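Local coordinates for probable adhesion protein (Pseudomonas aeruginosa PAO1, PDB 6R3Z) that binds divalent metal ions such as ferrous iron and, as a solute-binding protein, probably hands them to a membrane transport system, at residues I9-H14 with G254-G259; D49-G54 with S76-G81; A118-V123 with A147-L152; A161-A166 with R274-S279; E226-S231 with S247-S252. One frame throughout, in Å; residues are numbered along the deposited sequence.

Strand 8-11 opens contact 1, which closes only at 254-259, just before the last helix, so that contacts 2, 3 and 5 all nest inside its loop. Contact 2 closes a short loop beside the first sheet, joining the end of helix 47-53 to the loop between helix 68-76 and strand 84-86. Contact 3 then pairs helices 116-133 and 138-160. Segment 161-166 opens contact 4, which crosses contact 1 because it closes later, at 274-279; contact 5 nests within it, joining the ends of strands 220-226 and 244-248 in the second sheet. Contacts 1 and 5 touch, where His14 CB lies 3.2 Å from Ile251 O, and bring parts of both sheet regions together near the metal site.

Contact 1 of 5, residues I9-H14 with G254-G259; sequences IGITLH and GDYSAG
His14 and Tyr256 stack face to face where the start of helix 14-24, just after strand 8-11 in the first parallel sheet of this two-sheet solute-binding fold, meets the loop leading from strand 244-248 of the second sheet into helix 260-277. The ring centroids are 4.2 Å apart and the planes differ by 21°. Tyr256 CE1 sits over the centre of the imidazole, whereas His14 NE2 lies over the tyrosine face nearer its rim. The two side chains arrive at about a right angle to each other.

One direct hydrogen bond, at the imidazole edge, helps fix the ring's rotation while Tyr256 covers a face. His14 NE2 donates to Gly254 O over 2.7 Å, with 159° at the hydrogen. The oxygen lies near the imidazole plane, while the nitrogen stands above the carbonyl plane. At the backbone angles of Gly254 a CB would press on the preceding carbonyl oxygen, which calls for glycine. Asp255 O also lies at the imidazole edge, 3.6 Å from His14 CD2.

Apolar contact comes from Ile11, whose CD1 reaches Tyr256 CE1 at 4.0 Å. The branched side chain also packs on Tyr17 of helix 14-24 and Val30 of strand 29-32.

Water completes the contact. Tyr256 OH, itself bonded to Ile34 O, accepts from one molecule at 2.9 Å, which also makes a weak bond to Thr12 O. A second water donates to His14 O at 2.9 Å and accepts from Ser257 N at 3.1 Å.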
# COMPACT_ATOMS: atom_id res chain seq x y z
N ILE A 9 -3.56 18.74 7.19
CA ILE A 9 -2.95 17.90 6.14
C ILE A 9 -3.91 16.83 5.61
O ILE A 9 -4.31 15.92 6.35
CB ILE A 9 -1.68 17.21 6.72
CG1 ILE A 9 -0.73 18.20 7.40
CG2 ILE A 9 -0.96 16.35 5.65
CD1 ILE A 9 0.20 17.48 8.44
N GLY A 10 -4.17 16.87 4.32
CA GLY A 10 -5.01 15.86 3.69
C GLY A 10 -4.20 14.65 3.30
O GLY A 10 -3.03 14.76 2.94
N ILE A 11 -4.82 13.47 3.41
CA ILE A 11 -4.25 12.18 3.02
C ILE A 11 -5.27 11.45 2.14
O ILE A 11 -6.47 11.76 2.20
CB ILE A 11 -3.74 11.31 4.20
CG1 ILE A 11 -4.90 10.87 5.15
CG2 ILE A 11 -2.60 12.01 4.94
CD1 ILE A 11 -5.64 9.55 4.69
N THR A 12 -4.81 10.43 1.39
CA THR A 12 -5.70 9.76 0.43
C THR A 12 -5.98 8.29 0.74
O THR A 12 -7.08 7.82 0.44
CB THR A 12 -5.15 9.92 -1.00
OG1 THR A 12 -3.93 9.18 -1.10
CG2 THR A 12 -4.89 11.39 -1.38
N LEU A 13 -4.96 7.55 1.17
CA LEU A 13 -5.04 6.12 1.45
C LEU A 13 -4.61 5.85 2.89
O LEU A 13 -3.80 6.61 3.44
CB LEU A 13 -4.15 5.31 0.48
CG LEU A 13 -4.32 5.61 -1.03
CD1 LEU A 13 -3.18 5.04 -1.83
CD2 LEU A 13 -5.67 5.07 -1.57
N HIS A 14 -5.13 4.76 3.49
CA HIS A 14 -4.84 4.38 4.88
C HIS A 14 -3.35 4.44 5.26
O HIS A 14 -3.04 5.03 6.29
CB HIS A 14 -5.42 3.01 5.24
CG HIS A 14 -6.92 2.98 5.27
ND1 HIS A 14 -7.66 2.99 4.10
CD2 HIS A 14 -7.76 2.92 6.32
CE1 HIS A 14 -8.93 2.93 4.48
NE2 HIS A 14 -9.03 2.91 5.80
N GLY A 254 -11.62 -0.34 6.46
CA GLY A 254 -11.96 0.08 7.81
C GLY A 254 -11.46 1.45 8.23
O GLY A 254 -11.16 2.27 7.38
N ASP A 255 -11.46 1.72 9.55
CA ASP A 255 -11.06 3.01 10.13
C ASP A 255 -9.61 3.40 9.86
O ASP A 255 -8.73 2.54 9.75
CB ASP A 255 -11.28 3.04 11.65
CG ASP A 255 -12.70 2.80 12.17
OD1 ASP A 255 -13.66 2.88 11.35
OD2 ASP A 255 -12.85 2.53 13.38
N TYR A 256 -9.36 4.72 9.81
CA TYR A 256 -8.00 5.23 9.71
C TYR A 256 -7.45 5.24 11.14
O TYR A 256 -8.18 5.51 12.09
CB TYR A 256 -7.99 6.66 9.17
CG TYR A 256 -8.51 6.75 7.76
CD1 TYR A 256 -7.70 6.42 6.67
CD2 TYR A 256 -9.81 7.17 7.50
CE1 TYR A 256 -8.18 6.50 5.37
CE2 TYR A 256 -10.30 7.26 6.20
CZ TYR A 256 -9.47 6.94 5.13
OH TYR A 256 -9.90 7.07 3.84
N SER A 257 -6.16 4.91 11.29
CA SER A 257 -5.51 4.90 12.60
C SER A 257 -4.02 5.02 12.40
O SER A 257 -3.49 4.56 11.38
CB SER A 257 -5.84 3.63 13.39
OG SER A 257 -5.04 2.51 13.05
N ALA A 258 -3.35 5.65 13.36
CA ALA A 258 -1.90 5.81 13.30
C ALA A 258 -1.19 4.43 13.21
O ALA A 258 -0.30 4.30 12.39
CB ALA A 258 -1.41 6.60 14.51
N GLY A 259 -1.65 3.43 13.97
CA GLY A 259 -1.04 2.10 14.00
C GLY A 259 -1.42 1.11 12.92
O GLY A 259 -0.79 0.06 12.83
O HOH W 1 -8.74 9.37 2.47
O HOH W 2 -4.57 4.32 8.66

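Contact 2 of 5, residues D49-G54 with S76-G81; sequences DIKRIG and SSEKPG
An ST turn at Ser77, in the loop after helix 68-76, packs with Ser76, Glu78 and Lys79 against Ile50 and Ile53 of helix 47-53 and the following Gly54. Ser77 OG accepts from Lys79 N at 3.1 Å and pairs with Ile74 O, so the hydroxyl is engaged by its own turn and the end of helix 68-76, while Ser77 CB faces the isoleucines. In both isoleucines CG2, anti to the backbone N, is the branch that meets the loop: Ile50 CG2 lies 3.6 Å from Ser77 CA and Ile53 CG2 3.8 Å from Ser77 CB.

Without a side chain, Gly54 lets Glu78 OE2 come to 4.0 Å from its CA. The aliphatic part of Lys51 passes the same oxygen, CE at 3.8 Å, but NZ stays too distant for a salt bridge. A water accepts from Glu78 N at 2.9 Å and lies within bonding distance of Ile50 O and Glu78 OE2. Lys79 is extended, and its NZ makes a weak bond of 3.4 Å to Gly54 O besides one to Leu56 O.

At the surface, the contact thus joins helix 47-53 to the loop between helix 68-76 and strand 84-86, with Met73 packing on both isoleucines.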
# COMPACT_ATOMS: atom_id res chain seq x y z
N ASP A 49 -16.85 15.57 -0.16
CA ASP A 49 -15.41 15.35 0.01
C ASP A 49 -14.56 16.43 -0.64
O ASP A 49 -13.56 16.85 -0.07
CB ASP A 49 -15.01 13.94 -0.44
CG ASP A 49 -15.80 12.82 0.23
OD1 ASP A 49 -16.21 13.00 1.40
OD2 ASP A 49 -16.04 11.79 -0.43
N ILE A 50 -14.99 16.91 -1.82
CA ILE A 50 -14.32 18.01 -2.52
C ILE A 50 -14.37 19.28 -1.66
O ILE A 50 -13.37 20.00 -1.56
CB ILE A 50 -14.92 18.21 -3.94
CG1 ILE A 50 -14.61 16.99 -4.83
CG2 ILE A 50 -14.43 19.52 -4.59
CD1 ILE A 50 -15.48 16.86 -6.10
N LYS A 51 -15.53 19.52 -0.98
CA LYS A 51 -15.73 20.69 -0.10
C LYS A 51 -14.66 20.74 0.99
O LYS A 51 -14.15 21.82 1.27
CB LYS A 51 -17.14 20.67 0.53
CG LYS A 51 -17.49 21.91 1.35
CD LYS A 51 -17.62 23.19 0.53
CE LYS A 51 -17.89 24.41 1.38
NZ LYS A 51 -19.23 24.36 2.03
N ARG A 52 -14.30 19.57 1.56
CA ARG A 52 -13.32 19.42 2.65
C ARG A 52 -11.92 19.95 2.33
O ARG A 52 -11.23 20.44 3.23
CB ARG A 52 -13.23 17.96 3.07
CG ARG A 52 -14.23 17.60 4.14
CD ARG A 52 -13.72 16.49 5.04
NE ARG A 52 -13.78 15.18 4.39
CZ ARG A 52 -14.86 14.40 4.38
NH1 ARG A 52 -15.98 14.79 4.97
NH2 ARG A 52 -14.82 13.22 3.78
N ILE A 53 -11.51 19.86 1.06
CA ILE A 53 -10.20 20.32 0.58
C ILE A 53 -10.00 21.83 0.86
O ILE A 53 -8.90 22.23 1.24
CB ILE A 53 -9.95 19.90 -0.89
CG1 ILE A 53 -9.83 18.36 -0.98
CG2 ILE A 53 -8.70 20.58 -1.49
CD1 ILE A 53 -9.92 17.75 -2.35
N GLY A 54 -11.08 22.61 0.75
CA GLY A 54 -11.07 24.04 1.05
C GLY A 54 -10.63 24.42 2.45
O GLY A 54 -10.23 25.56 2.67
N SER A 76 -11.25 20.36 -8.75
CA SER A 76 -12.67 20.71 -8.60
C SER A 76 -12.98 21.50 -7.32
O SER A 76 -14.12 21.96 -7.14
CB SER A 76 -13.52 19.44 -8.63
OG SER A 76 -13.37 18.72 -9.85
N SER A 77 -11.99 21.65 -6.42
CA SER A 77 -12.16 22.32 -5.13
C SER A 77 -12.00 23.84 -5.18
O SER A 77 -11.66 24.40 -6.22
CB SER A 77 -11.18 21.73 -4.12
OG SER A 77 -9.89 22.25 -4.38
N GLU A 78 -12.13 24.47 -4.01
CA GLU A 78 -11.96 25.90 -3.77
C GLU A 78 -10.47 26.26 -3.74
O GLU A 78 -10.13 27.44 -3.87
CB GLU A 78 -12.65 26.30 -2.44
CG GLU A 78 -14.17 26.24 -2.50
CD GLU A 78 -14.89 26.31 -1.17
OE1 GLU A 78 -15.73 27.21 -0.99
OE2 GLU A 78 -14.62 25.44 -0.30
N LYS A 79 -9.58 25.24 -3.59
CA LYS A 79 -8.13 25.43 -3.53
C LYS A 79 -7.41 24.58 -4.59
O LYS A 79 -6.65 23.68 -4.21
CB LYS A 79 -7.58 25.13 -2.11
CG LYS A 79 -7.81 26.24 -1.11
CD LYS A 79 -7.21 25.89 0.25
CE LYS A 79 -7.54 26.92 1.29
NZ LYS A 79 -7.01 26.54 2.63
N PRO A 80 -7.59 24.84 -5.91
CA PRO A 80 -6.89 24.02 -6.91
C PRO A 80 -5.37 24.16 -6.86
O PRO A 80 -4.68 23.28 -7.36
CB PRO A 80 -7.46 24.51 -8.25
CG PRO A 80 -7.91 25.90 -7.97
CD PRO A 80 -8.42 25.88 -6.57
N GLY A 81 -4.88 25.26 -6.28
CA GLY A 81 -3.45 25.52 -6.17
C GLY A 81 -2.87 25.14 -4.82
O GLY A 81 -1.75 25.55 -4.48
O HOH W 3 -13.23 23.03 -1.75

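Contact 3 of 5, residues A118-V123 with A147-L152; sequences ASITQV and AYAKRL
The Tyr148 ring meets Val123 with its edge: Val123 CG2 lies near the ring plane, 3.8 Å from CD2. The motif is an antiparallel helical hairpin of helices 116-133 and 138-160, whose two short segments run at 175° with axes 9.9 Å apart. The two side chains cross at about a right angle, and no atom of segment 118-123 lies over either face of the ring. The guanidinium carbon of Arg151, one turn on in the same helix, also lies at the edge. Tyr148 holds CG anti to the backbone N (chi1 -171°), and its side chain touches Ser18 and Asn22 of helix 14-24 as well as Tyr261 and Glu262 of helix 260-277.

Helix 138-160 follows the half of the chain that builds the first sheet and leads on toward strand 172-175 of the second, so the hairpin packs helix 116-133 on the helix connecting the two. Each helix contributes an adjacent pair plus a residue three further on: Ser119, Ile120 and Val123; Tyr148, Ala149 and Leu152. Ala149 is the small residue; its CB meets Ile120 CG2 at 3.9 Å, a methyl on one side suiting a branched chain on the other.

Leu152 CD1 touches Ile120 CG1 and Ser119 CB, each at 4.1 Å, Ile120 and Leu152 sliding past each other in opposite directions. Ser119 is compact enough for this site, and its OG is bonded to Tyr19 and Tyr261 hydroxyls and to Ser115 O. Ile120 CD1 reaches the helix backbone, 3.9 Å from Ala149 O.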
# COMPACT_ATOMS: atom_id res chain seq x y z
N ALA A 118 10.47 1.34 0.89
CA ALA A 118 9.83 2.46 0.20
C ALA A 118 8.99 3.31 1.21
O ALA A 118 8.93 4.52 1.06
CB ALA A 118 8.95 1.98 -0.96
N SER A 119 8.36 2.68 2.23
CA SER A 119 7.59 3.41 3.26
C SER A 119 8.52 4.34 4.04
O SER A 119 8.18 5.50 4.26
CB SER A 119 6.92 2.45 4.24
OG SER A 119 5.78 1.86 3.62
N ILE A 120 9.74 3.86 4.40
CA ILE A 120 10.71 4.68 5.11
C ILE A 120 11.07 5.92 4.25
O ILE A 120 11.07 7.04 4.77
CB ILE A 120 11.94 3.84 5.53
CG1 ILE A 120 11.53 2.81 6.63
CG2 ILE A 120 13.12 4.74 5.98
CD1 ILE A 120 12.53 1.67 6.91
N THR A 121 11.33 5.71 2.95
CA THR A 121 11.68 6.78 2.00
C THR A 121 10.53 7.81 1.92
O THR A 121 10.77 9.01 1.99
CB THR A 121 12.14 6.21 0.64
OG1 THR A 121 13.30 5.37 0.82
CG2 THR A 121 12.47 7.33 -0.36
N GLN A 122 9.29 7.32 1.81
CA GLN A 122 8.10 8.20 1.74
C GLN A 122 7.93 8.99 3.04
O GLN A 122 7.70 10.20 2.99
CB GLN A 122 6.84 7.39 1.41
CG GLN A 122 6.90 6.81 0.01
CD GLN A 122 5.68 6.00 -0.30
OE1 GLN A 122 4.65 6.54 -0.68
NE2 GLN A 122 5.79 4.68 -0.16
N VAL A 123 8.10 8.31 4.19
CA VAL A 123 7.98 8.94 5.52
C VAL A 123 9.00 10.08 5.63
O VAL A 123 8.62 11.19 6.03
CB VAL A 123 8.10 7.88 6.65
CG1 VAL A 123 8.44 8.53 8.00
CG2 VAL A 123 6.80 7.08 6.76
N ALA A 147 12.09 7.97 14.41
CA ALA A 147 11.57 6.98 15.37
C ALA A 147 10.62 6.00 14.66
O ALA A 147 10.69 4.78 14.88
CB ALA A 147 10.84 7.67 16.51
N TYR A 148 9.80 6.51 13.74
CA TYR A 148 8.84 5.68 13.02
C TYR A 148 9.57 4.69 12.11
O TYR A 148 9.24 3.50 12.13
CB TYR A 148 7.83 6.53 12.24
CG TYR A 148 6.69 5.73 11.64
CD1 TYR A 148 5.91 4.88 12.43
CD2 TYR A 148 6.33 5.89 10.31
CE1 TYR A 148 4.82 4.20 11.90
CE2 TYR A 148 5.27 5.18 9.75
CZ TYR A 148 4.50 4.36 10.55
OH TYR A 148 3.45 3.67 10.00
N ALA A 149 10.59 5.17 11.37
CA ALA A 149 11.45 4.36 10.49
C ALA A 149 12.15 3.25 11.30
O ALA A 149 12.27 2.13 10.81
CB ALA A 149 12.48 5.24 9.79
N LYS A 150 12.54 3.55 12.56
CA LYS A 150 13.19 2.56 13.43
C LYS A 150 12.19 1.41 13.73
O LYS A 150 12.56 0.23 13.66
CB LYS A 150 13.69 3.22 14.72
CG LYS A 150 14.61 2.33 15.54
CD LYS A 150 15.13 3.02 16.80
CE LYS A 150 15.88 2.04 17.66
NZ LYS A 150 16.16 2.59 19.01
N ARG A 151 10.92 1.76 14.02
CA ARG A 151 9.85 0.78 14.29
C ARG A 151 9.59 -0.08 13.06
O ARG A 151 9.44 -1.29 13.20
CB ARG A 151 8.55 1.46 14.79
CG ARG A 151 8.66 1.99 16.23
CD ARG A 151 7.35 1.89 17.02
NE ARG A 151 6.15 2.36 16.31
CZ ARG A 151 5.79 3.63 16.17
NH1 ARG A 151 6.57 4.61 16.65
NH2 ARG A 151 4.66 3.95 15.54
N LEU A 152 9.59 0.52 11.87
CA LEU A 152 9.35 -0.23 10.62
C LEU A 152 10.47 -1.25 10.35
O LEU A 152 10.18 -2.39 9.97
CB LEU A 152 9.09 0.68 9.41
CG LEU A 152 7.87 1.65 9.51
CD1 LEU A 152 7.76 2.55 8.27
CD2 LEU A 152 6.55 0.90 9.80

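Contact 4 of 5, residues A161-A166 with R274-S279; sequences ARLNKA and RAIQES. With EDO (1,2-ethanediol), chain I.
Asn164 and Gln277 join the loop after helix 138-160 to the end of helix 260-277 by two hydrogen bonds. Asn164 N donates to Gln277 OE1 at 2.9 Å, with 167° at the hydrogen, and Gln277 NE2 donates back to Asn164 OD1 at 3.1 Å. The two side-chain amide planes are only 25° apart, although the chains themselves cross at about a right angle. Gln277 is bent at chi2 (-73°), which swings CD over the loop to within 3.3 Å of Arg162 O. Glutamine suits this place because it offers both a donor and an acceptor. A water adds a third link, giving a proton to Gln277 OE1 at 2.7 Å while accepting from Lys165 N.

Apolar contact is narrower: Leu163 CD1 lies 3.6 Å from Ile276 CG2. Ile276, a buried branched residue, also packs on Pro167, Phe171 and Phe187. Separately, the polar Lys165 O packs against the same CG2 methyl.

Away from the helix, Arg162 grips an ethanediol, probably from the crystallisation liquor, through NH1 to O1 at 2.9 Å and NH2 to O2 at 3.1 Å; NH2 also bonds to Asp158 O.

Across the segments the polar contact is therefore between neutral groups. Since Gln277 uses its two ends in opposite senses, as acceptor and donor, the pair of bonds distinguishes the two orientations of its amide and holds it nearly coplanar with the Asn164 amide.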
# COMPACT_ATOMS: atom_id res chain seq x y z
N ALA A 161 13.10 -12.91 11.56
CA ALA A 161 13.60 -13.77 12.64
C ALA A 161 12.86 -15.12 12.66
O ALA A 161 13.33 -16.06 13.32
CB ALA A 161 13.44 -13.06 13.99
N ARG A 162 11.71 -15.22 11.93
CA ARG A 162 10.96 -16.46 11.84
C ARG A 162 11.22 -17.17 10.51
O ARG A 162 10.64 -18.23 10.24
CB ARG A 162 9.46 -16.19 12.06
CG ARG A 162 9.16 -15.98 13.54
CD ARG A 162 8.32 -14.76 13.82
NE ARG A 162 8.04 -14.67 15.26
CZ ARG A 162 8.65 -13.86 16.11
NH1 ARG A 162 8.33 -13.86 17.39
NH2 ARG A 162 9.60 -13.02 15.67
N LEU A 163 12.12 -16.61 9.68
CA LEU A 163 12.44 -17.22 8.39
C LEU A 163 13.75 -18.00 8.47
O LEU A 163 14.81 -17.39 8.65
CB LEU A 163 12.53 -16.16 7.28
CG LEU A 163 12.78 -16.71 5.88
CD1 LEU A 163 11.54 -17.44 5.33
CD2 LEU A 163 13.28 -15.63 4.94
N ASN A 164 13.69 -19.34 8.33
CA ASN A 164 14.90 -20.16 8.38
C ASN A 164 15.75 -20.01 7.13
O ASN A 164 16.92 -19.64 7.21
CB ASN A 164 14.58 -21.64 8.62
CG ASN A 164 14.23 -21.92 10.05
OD1 ASN A 164 13.12 -21.64 10.50
ND2 ASN A 164 15.18 -22.47 10.81
N LYS A 165 15.16 -20.34 6.00
CA LYS A 165 15.84 -20.36 4.71
C LYS A 165 15.06 -19.59 3.66
O LYS A 165 13.83 -19.47 3.73
CB LYS A 165 15.94 -21.82 4.21
CG LYS A 165 16.69 -22.77 5.11
CD LYS A 165 16.81 -24.15 4.47
CE LYS A 165 17.89 -25.00 5.11
NZ LYS A 165 17.50 -25.46 6.47
N ALA A 166 15.79 -19.19 2.63
CA ALA A 166 15.20 -18.59 1.44
C ALA A 166 14.44 -19.73 0.75
O ALA A 166 14.78 -20.90 0.96
CB ALA A 166 16.32 -18.09 0.54
N ARG A 274 5.32 -17.42 6.60
CA ARG A 274 4.61 -18.71 6.78
C ARG A 274 4.53 -19.51 5.46
O ARG A 274 4.82 -20.71 5.47
CB ARG A 274 3.21 -18.50 7.36
CG ARG A 274 2.56 -19.83 7.76
CD ARG A 274 1.33 -19.65 8.63
NE ARG A 274 0.26 -18.93 7.94
CZ ARG A 274 -0.69 -19.51 7.21
NH1 ARG A 274 -1.63 -18.77 6.64
NH2 ARG A 274 -0.72 -20.84 7.07
N ALA A 275 4.19 -18.83 4.35
CA ALA A 275 4.11 -19.46 3.01
C ALA A 275 5.47 -20.08 2.64
O ALA A 275 5.53 -21.24 2.19
CB ALA A 275 3.71 -18.41 1.97
N ILE A 276 6.57 -19.36 2.91
CA ILE A 276 7.91 -19.89 2.60
C ILE A 276 8.22 -21.10 3.53
O ILE A 276 8.68 -22.14 3.05
CB ILE A 276 9.00 -18.79 2.70
CG1 ILE A 276 8.75 -17.64 1.68
CG2 ILE A 276 10.41 -19.41 2.54
CD1 ILE A 276 9.52 -16.29 2.01
N GLN A 277 7.98 -20.95 4.83
CA GLN A 277 8.22 -22.00 5.83
C GLN A 277 7.45 -23.29 5.46
O GLN A 277 8.02 -24.38 5.54
CB GLN A 277 7.84 -21.53 7.24
CG GLN A 277 8.71 -20.38 7.79
CD GLN A 277 10.11 -20.77 8.20
OE1 GLN A 277 11.09 -20.39 7.57
NE2 GLN A 277 10.23 -21.53 9.29
N GLU A 278 6.19 -23.15 4.97
CA GLU A 278 5.33 -24.27 4.59
C GLU A 278 5.68 -24.88 3.22
O GLU A 278 5.10 -25.91 2.86
CB GLU A 278 3.84 -23.89 4.66
CG GLU A 278 3.33 -23.61 6.07
CD GLU A 278 1.87 -23.19 6.19
OE1 GLU A 278 1.17 -23.12 5.16
OE2 GLU A 278 1.43 -22.92 7.34
N SER A 279 6.60 -24.25 2.46
CA SER A 279 7.02 -24.77 1.16
C SER A 279 8.07 -25.88 1.29
O SER A 279 8.31 -26.62 0.34
CB SER A 279 7.47 -23.65 0.23
OG SER A 279 8.76 -23.14 0.57
C1 EDO I . 10.16 -11.15 19.73
O1 EDO I . 8.94 -11.61 19.18
C2 EDO I . 10.94 -10.32 18.68
O2 EDO I . 11.18 -11.10 17.51
O HOH W 4 12.33 -21.12 5.31

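Contact 5 of 5, residues E226-S231 with S247-S252; sequences EIDFPS and SLSHIS. With NI (nickel (II) ion), chain B.
Asp228 packs tightly against the 249-252 turn. Its OD2 takes protons from Ser252 N at 2.8 Å and Ser252 OG at 2.7 Å, both from the same face of the carboxylate, the hydroxyl on the anti side, with a weak third bond from His250 N. Ser252 suits the place because its backbone and its short hydroxyl both reach one oxygen; OG stands between the backbone N and the carbonyl carbon (chi1 71°). Ser249 is held by an ST turn, its OG accepting from Ile251 N at 2.9 Å, and by a bond to Glu264.

His250 emerges from this turn and binds nickel through NE2 at 2.2 Å, together with His41, His66, His111, His177 and His199. Glu226 OE1 lies near the imidazole plane, 3.5 Å from His250 CB, its carboxylate turned 83° to the ring; OE2 bonds to Tyr180. One water bridges the polar groups beside this metal ligand, with Glu226 OE1 and Leu248 O accepting and Asp228 N and His250 N donating.

On the solvent side, Ile227 is exposed yet in close touch, its CG1 3.5 Å from Ser247 CB. Looser is the Phe229 ring, which brings only its edge, CE2, to Ser252 O at 3.7 Å.

Ile227 N donates to Leu248 O at 3.0 Å, beside the parallel pairing of Glu226 with Leu248. Strands 220-226 and 244-248 are thus neighbours, joined by a beta-alpha-beta crossover through helix 234-241, with helix 260-277 packed on Leu248 and Ile251.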
# COMPACT_ATOMS: atom_id res chain seq x y z
N GLU A 226 -6.76 -11.28 -1.67
CA GLU A 226 -7.07 -10.06 -0.92
C GLU A 226 -7.97 -10.28 0.27
O GLU A 226 -9.07 -10.82 0.13
CB GLU A 226 -7.77 -9.04 -1.86
CG GLU A 226 -6.88 -8.47 -2.96
CD GLU A 226 -5.72 -7.70 -2.36
OE1 GLU A 226 -5.93 -6.57 -1.86
OE2 GLU A 226 -4.61 -8.28 -2.32
N ILE A 227 -7.54 -9.78 1.44
CA ILE A 227 -8.40 -9.79 2.63
C ILE A 227 -9.43 -8.62 2.52
O ILE A 227 -10.59 -8.80 2.88
CB ILE A 227 -7.56 -9.64 3.94
CG1 ILE A 227 -6.54 -10.79 4.11
CG2 ILE A 227 -8.48 -9.52 5.16
CD1 ILE A 227 -5.42 -10.53 5.20
N ASP A 228 -8.96 -7.43 2.06
CA ASP A 228 -9.72 -6.18 2.08
C ASP A 228 -11.02 -6.19 1.28
O ASP A 228 -12.08 -6.06 1.88
CB ASP A 228 -8.84 -5.00 1.67
CG ASP A 228 -7.85 -4.61 2.75
OD1 ASP A 228 -7.91 -5.20 3.87
OD2 ASP A 228 -6.99 -3.74 2.48
N PHE A 229 -10.94 -6.29 -0.02
CA PHE A 229 -12.17 -6.30 -0.84
C PHE A 229 -12.06 -7.57 -1.69
O PHE A 229 -11.54 -7.54 -2.80
CB PHE A 229 -12.31 -4.99 -1.65
CG PHE A 229 -12.55 -3.79 -0.76
CD1 PHE A 229 -13.83 -3.45 -0.35
CD2 PHE A 229 -11.48 -3.02 -0.29
CE1 PHE A 229 -14.05 -2.35 0.49
CE2 PHE A 229 -11.70 -1.92 0.55
CZ PHE A 229 -12.98 -1.59 0.93
N PRO A 230 -12.40 -8.72 -1.08
CA PRO A 230 -12.15 -10.01 -1.74
C PRO A 230 -13.00 -10.27 -2.97
O PRO A 230 -14.04 -9.64 -3.17
CB PRO A 230 -12.42 -11.02 -0.63
CG PRO A 230 -13.44 -10.34 0.22
CD PRO A 230 -13.00 -8.91 0.26
N SER A 231 -12.53 -11.21 -3.81
CA SER A 231 -13.20 -11.62 -5.05
C SER A 231 -13.83 -13.00 -4.89
O SER A 231 -13.24 -13.88 -4.26
CB SER A 231 -12.19 -11.63 -6.20
OG SER A 231 -11.79 -10.31 -6.53
N SER A 247 -3.64 -15.10 2.23
CA SER A 247 -4.27 -13.82 1.99
C SER A 247 -3.47 -12.70 2.64
O SER A 247 -2.87 -12.88 3.72
CB SER A 247 -5.72 -13.82 2.48
OG SER A 247 -6.48 -14.79 1.77
N LEU A 248 -3.43 -11.56 1.95
CA LEU A 248 -2.71 -10.36 2.34
C LEU A 248 -3.61 -9.14 2.37
O LEU A 248 -4.67 -9.11 1.72
CB LEU A 248 -1.52 -10.11 1.39
CG LEU A 248 -0.44 -11.20 1.29
CD1 LEU A 248 0.57 -10.84 0.21
CD2 LEU A 248 0.30 -11.44 2.64
N SER A 249 -3.17 -8.12 3.11
CA SER A 249 -3.88 -6.87 3.26
C SER A 249 -3.26 -5.78 2.38
O SER A 249 -2.06 -5.52 2.45
CB SER A 249 -3.89 -6.42 4.72
OG SER A 249 -4.54 -5.17 4.83
N HIS A 250 -4.13 -5.08 1.63
CA HIS A 250 -3.75 -3.91 0.82
C HIS A 250 -3.72 -2.67 1.79
O HIS A 250 -3.41 -1.56 1.36
CB HIS A 250 -4.86 -3.70 -0.23
CG HIS A 250 -4.55 -2.77 -1.37
ND1 HIS A 250 -4.39 -1.40 -1.18
CD2 HIS A 250 -4.57 -3.02 -2.71
CE1 HIS A 250 -4.26 -0.88 -2.40
NE2 HIS A 250 -4.34 -1.82 -3.35
N ILE A 251 -4.09 -2.87 3.09
CA ILE A 251 -4.17 -1.81 4.14
C ILE A 251 -5.13 -0.71 3.60
O ILE A 251 -4.76 0.46 3.41
CB ILE A 251 -2.76 -1.31 4.57
CG1 ILE A 251 -1.78 -2.53 4.76
CG2 ILE A 251 -2.89 -0.43 5.86
CD1 ILE A 251 -0.31 -2.21 5.13
N SER A 252 -6.36 -1.13 3.24
CA SER A 252 -7.33 -0.24 2.62
C SER A 252 -8.74 -0.38 3.19
O SER A 252 -9.64 0.28 2.69
CB SER A 252 -7.39 -0.54 1.12
OG SER A 252 -8.01 -1.80 0.91
NI NI B . -4.42 -1.39 -5.51
O HOH W 5 -6.30 -6.91 0.89
O HOH W 6 -7.13 -3.19 5.78